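D-alanyl-lipoteichoic acid synthetase (Streptococcus pneumoniae, PDB 3BMA) probably takes part in D-alanylation of lipoteichoic acid during cell wall biogenesis, as a membrane-associated member of the DltD family. Local coordinates at residues C[238-246]-C[298-306]. The protein carries 1 engineered substitution. Sequence-based numbering, arbitrary orientation. Where two conformers were deposited one is given.
Sequences SNNEMGMEN and PVNKKWMDY
At the edge of the Trp-303 ring, near its plane, sits Met-242 CE, 4.2 Å from CE3; Val-299 CG1 also lies in the ring plane at its edge, while Met-244 CE comes in obliquely and packs against the ring's stem, 3.6 Å from Trp-303 CB. The two methionines lie on a loop pinned by an Asx turn at Asn-240, and they meet the first turns of helix 301-307, which follows strand 291-296 of a parallel sheet consistent with the SGNH-hydrolase clan to which DltD belongs. Met-242 bends at chi3 (-52°), which sets CE against the helix backbone, 3.7 Å from Trp-303 CA. Lys-302 CB packs against Met-242 CB, 3.9 Å away.

The flat amide of Asn-300 does two jobs. Asn-300 is the N-cap: OD1 accepts from Trp-303 N, which lies above its carbonyl plane. ND2 crosses to the loop, donating to Met-242 O at 3.2 Å in a bent bond (144° at the hydrogen), with ND2 in the carbonyl plane of Met-242. CG stands anti to the backbone N (chi1 -167°), which carries the amide out between Trp-303 N and the loop.

Within the loop, Asn-240 ND2 bonds to Asn-239 OD1 and Met-244 O. Asn-240 OD1 takes two backbone donors, Met-242 N and, in the carbonyl plane on a lone pair, Met-244 N at 3.0 Å.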
loop_
_atom_site.group_PDB
_atom_site.type_symbol
_atom_site.label_atom_id
_atom_site.label_comp_id
_atom_site.label_asym_id
_atom_site.label_seq_id
_atom_site.Cartn_x
_atom_site.Cartn_y
_atom_site.Cartn_z
ATOM N N SER C 238 -60.496 -21.959 3.013
ATOM C CA SER C 238 -61.645 -22.556 3.699
ATOM C C SER C 238 -61.988 -21.903 5.038
ATOM O O SER C 238 -63.144 -21.538 5.268
ATOM C CB SER C 238 -61.420 -24.059 3.907
ATOM O OG SER C 238 -61.164 -24.720 2.680
ATOM N N ASN C 239 -60.986 -21.743 5.903
ATOM C CA ASN C 239 -61.199 -21.346 7.304
ATOM C C ASN C 239 -61.649 -19.897 7.578
ATOM O O ASN C 239 -61.876 -19.524 8.732
ATOM C CB ASN C 239 -59.972 -21.707 8.161
ATOM C CG ASN C 239 -58.702 -20.955 7.749
ATOM O OD1 ASN C 239 -58.705 -20.120 6.841
ATOM N ND2 ASN C 239 -57.605 -21.258 8.430
ATOM N N ASN C 240 -61.777 -19.097 6.521
ATOM C CA ASN C 240 -62.174 -17.693 6.637
ATOM C C ASN C 240 -63.027 -17.216 5.460
ATOM O O ASN C 240 -63.008 -17.814 4.383
ATOM C CB ASN C 240 -60.942 -16.792 6.798
ATOM C CG ASN C 240 -60.098 -16.708 5.530
ATOM O OD1 ASN C 240 -60.194 -15.739 4.776
ATOM N ND2 ASN C 240 -59.271 -17.725 5.292
ATOM N N GLU C 241 -63.768 -16.131 5.673
ATOM C CA GLU C 241 -64.600 -15.550 4.620
ATOM C C GLU C 241 -64.137 -14.149 4.195
ATOM O O GLU C 241 -64.955 -13.286 3.856
ATOM C CB GLU C 241 -66.082 -15.560 5.021
ATOM C CG GLU C 241 -66.742 -16.936 4.905
ATOM C CD GLU C 241 -68.261 -16.868 4.839
ATOM O OE1 GLU C 241 -68.844 -17.536 3.956
ATOM O OE2 GLU C 241 -68.871 -16.149 5.661
ATOM N N MET C 242 -62.820 -13.939 4.215
ATOM C CA MET C 242 -62.213 -12.727 3.652
ATOM C C MET C 242 -61.131 -13.046 2.606
ATOM O O MET C 242 -60.385 -12.164 2.171
ATOM C CB MET C 242 -61.726 -11.767 4.752
ATOM C CG MET C 242 -60.591 -12.269 5.628
ATOM S SD MET C 242 -60.606 -11.530 7.280
ATOM C CE MET C 242 -60.677 -9.780 6.922
ATOM N N GLY C 243 -61.064 -14.320 2.216
ATOM C CA GLY C 243 -60.312 -14.753 1.036
ATOM C C GLY C 243 -58.843 -15.090 1.204
ATOM O O GLY C 243 -58.135 -15.267 0.211
ATOM N N MET C 244 -58.380 -15.190 2.448
ATOM C CA MET C 244 -56.967 -15.459 2.726
ATOM C C MET C 244 -56.666 -16.949 2.800
ATOM O O MET C 244 -57.570 -17.756 3.011
ATOM C CB MET C 244 -56.541 -14.793 4.027
ATOM C CG MET C 244 -56.615 -13.290 3.999
ATOM S SD MET C 244 -56.296 -12.641 5.634
ATOM C CE MET C 244 -56.958 -10.996 5.472
ATOM N N GLU C 245 -55.388 -17.292 2.638
ATOM C CA GLU C 245 -54.912 -18.674 2.722
ATOM C C GLU C 245 -55.119 -19.240 4.128
ATOM O O GLU C 245 -55.035 -18.502 5.112
ATOM C CB GLU C 245 -53.430 -18.749 2.342
ATOM C CG GLU C 245 -52.965 -20.130 1.892
ATOM C CD GLU C 245 -51.585 -20.501 2.413
ATOM O OE1 GLU C 245 -50.762 -19.593 2.675
ATOM O OE2 GLU C 245 -51.323 -21.713 2.558
ATOM N N ASN C 246 -55.393 -20.543 4.203
ATOM C CA ASN C 246 -55.650 -21.243 5.466
ATOM C C ASN C 246 -54.503 -21.152 6.469
ATOM O O ASN C 246 -54.726 -20.909 7.658
ATOM C CB ASN C 246 -55.982 -22.717 5.203
ATOM C CG ASN C 246 -57.339 -22.909 4.543
ATOM O OD1 ASN C 246 -58.192 -22.018 4.562
ATOM N ND2 ASN C 246 -57.543 -24.082 3.955
ATOM N N PRO C 298 -52.175 -4.659 -4.828
ATOM C CA PRO C 298 -53.190 -4.154 -3.919
ATOM C C PRO C 298 -53.092 -4.769 -2.520
ATOM O O PRO C 298 -52.327 -5.715 -2.296
ATOM C CB PRO C 298 -54.484 -4.610 -4.584
ATOM C CG PRO C 298 -54.130 -5.917 -5.201
ATOM C CD PRO C 298 -52.673 -5.814 -5.604
ATOM N N VAL C 299 -53.860 -4.215 -1.588
ATOM C CA VAL C 299 -54.117 -4.862 -0.309
ATOM C C VAL C 299 -55.481 -5.544 -0.458
ATOM O O VAL C 299 -56.321 -5.080 -1.231
ATOM C CB VAL C 299 -54.072 -3.835 0.864
ATOM C CG1 VAL C 299 -54.544 -4.441 2.181
ATOM C CG2 VAL C 299 -52.664 -3.296 1.038
ATOM N N ASN C 300 -55.664 -6.675 0.225
ATOM C CA ASN C 300 -56.961 -7.345 0.345
ATOM C C ASN C 300 -58.029 -6.342 0.807
ATOM O O ASN C 300 -57.892 -5.736 1.874
ATOM C CB ASN C 300 -56.825 -8.523 1.323
ATOM C CG ASN C 300 -58.018 -9.473 1.299
ATOM O OD1 ASN C 300 -59.155 -9.081 1.551
ATOM N ND2 ASN C 300 -57.746 -10.746 1.034
ATOM N N LYS C 301 -59.063 -6.154 -0.017
ATOM C CA LYS C 301 -60.109 -5.147 0.234
ATOM C C LYS C 301 -60.986 -5.498 1.434
ATOM O O LYS C 301 -61.363 -4.611 2.209
ATOM C CB LYS C 301 -60.967 -4.923 -1.018
ATOM C CG LYS C 301 -62.002 -3.796 -0.908
ATOM C CD LYS C 301 -62.664 -3.485 -2.247
ATOM C CE LYS C 301 -62.092 -2.224 -2.898
ATOM N NZ LYS C 301 -60.654 -2.332 -3.288
ATOM N N LYS C 302 -61.287 -6.789 1.584
ATOM C CA LYS C 302 -62.071 -7.267 2.723
ATOM C C LYS C 302 -61.297 -7.117 4.029
ATOM O O LYS C 302 -61.896 -6.915 5.090
ATOM C CB LYS C 302 -62.531 -8.713 2.520
ATOM C CG LYS C 302 -63.748 -8.842 1.614
ATOM C CD LYS C 302 -64.374 -10.226 1.693
ATOM C CE LYS C 302 -65.571 -10.336 0.761
ATOM N NZ LYS C 302 -66.203 -11.681 0.818
ATOM N N TRP C 303 -59.970 -7.197 3.938
ATOM C CA TRP C 303 -59.091 -6.951 5.070
ATOM C C TRP C 303 -59.025 -5.467 5.396
ATOM O O TRP C 303 -59.101 -5.083 6.564
ATOM C CB TRP C 303 -57.687 -7.492 4.795
ATOM C CG TRP C 303 -56.613 -6.896 5.668
ATOM C CD1 TRP C 303 -55.633 -6.027 5.281
ATOM C CD2 TRP C 303 -56.428 -7.108 7.077
ATOM N NE1 TRP C 303 -54.841 -5.693 6.354
ATOM C CE2 TRP C 303 -55.307 -6.340 7.470
ATOM C CE3 TRP C 303 -57.099 -7.872 8.045
ATOM C CZ2 TRP C 303 -54.840 -6.314 8.791
ATOM C CZ3 TRP C 303 -56.634 -7.846 9.356
ATOM C CH2 TRP C 303 -55.514 -7.070 9.716
ATOM N N MET C 304 -58.886 -4.640 4.360
ATOM C CA MET C 304 -58.697 -3.203 4.543
ATOM C C MET C 304 -59.974 -2.483 5.005
ATOM O O MET C 304 -59.898 -1.438 5.655
ATOM C CB MET C 304 -58.029 -2.564 3.309
ATOM C CG MET C 304 -58.924 -1.876 2.289
ATOM S SD MET C 304 -57.924 -0.985 1.063
ATOM C CE MET C 304 -57.485 -2.314 -0.026
ATOM N N ASP C 305 -61.132 -3.057 4.675
ATOM C CA ASP C 305 -62.419 -2.600 5.202
ATOM C C ASP C 305 -62.535 -2.933 6.686
ATOM O O ASP C 305 -63.051 -2.131 7.468
ATOM C CB ASP C 305 -63.587 -3.235 4.436
ATOM C CG ASP C 305 -63.785 -2.631 3.050
ATOM O OD1 ASP C 305 -63.292 -1.511 2.791
ATOM O OD2 ASP C 305 -64.449 -3.285 2.217
ATOM N N TYR C 306 -62.048 -4.117 7.059
ATOM C CA TYR C 306 -62.036 -4.564 8.452
ATOM C C TYR C 306 -61.043 -3.766 9.298
ATOM O O TYR C 306 -61.381 -3.321 10.396
ATOM C CB TYR C 306 -61.728 -6.065 8.547
ATOM C CG TYR C 306 -61.894 -6.637 9.941
ATOM C CD1 TYR C 306 -63.157 -6.987 10.424
ATOM C CD2 TYR C 306 -60.792 -6.829 10.780
ATOM C CE1 TYR C 306 -63.320 -7.511 11.705
ATOM C CE2 TYR C 306 -60.945 -7.351 12.064
ATOM C CZ TYR C 306 -62.211 -7.689 12.519
ATOM O OH TYR C 306 -62.375 -8.206 13.782
#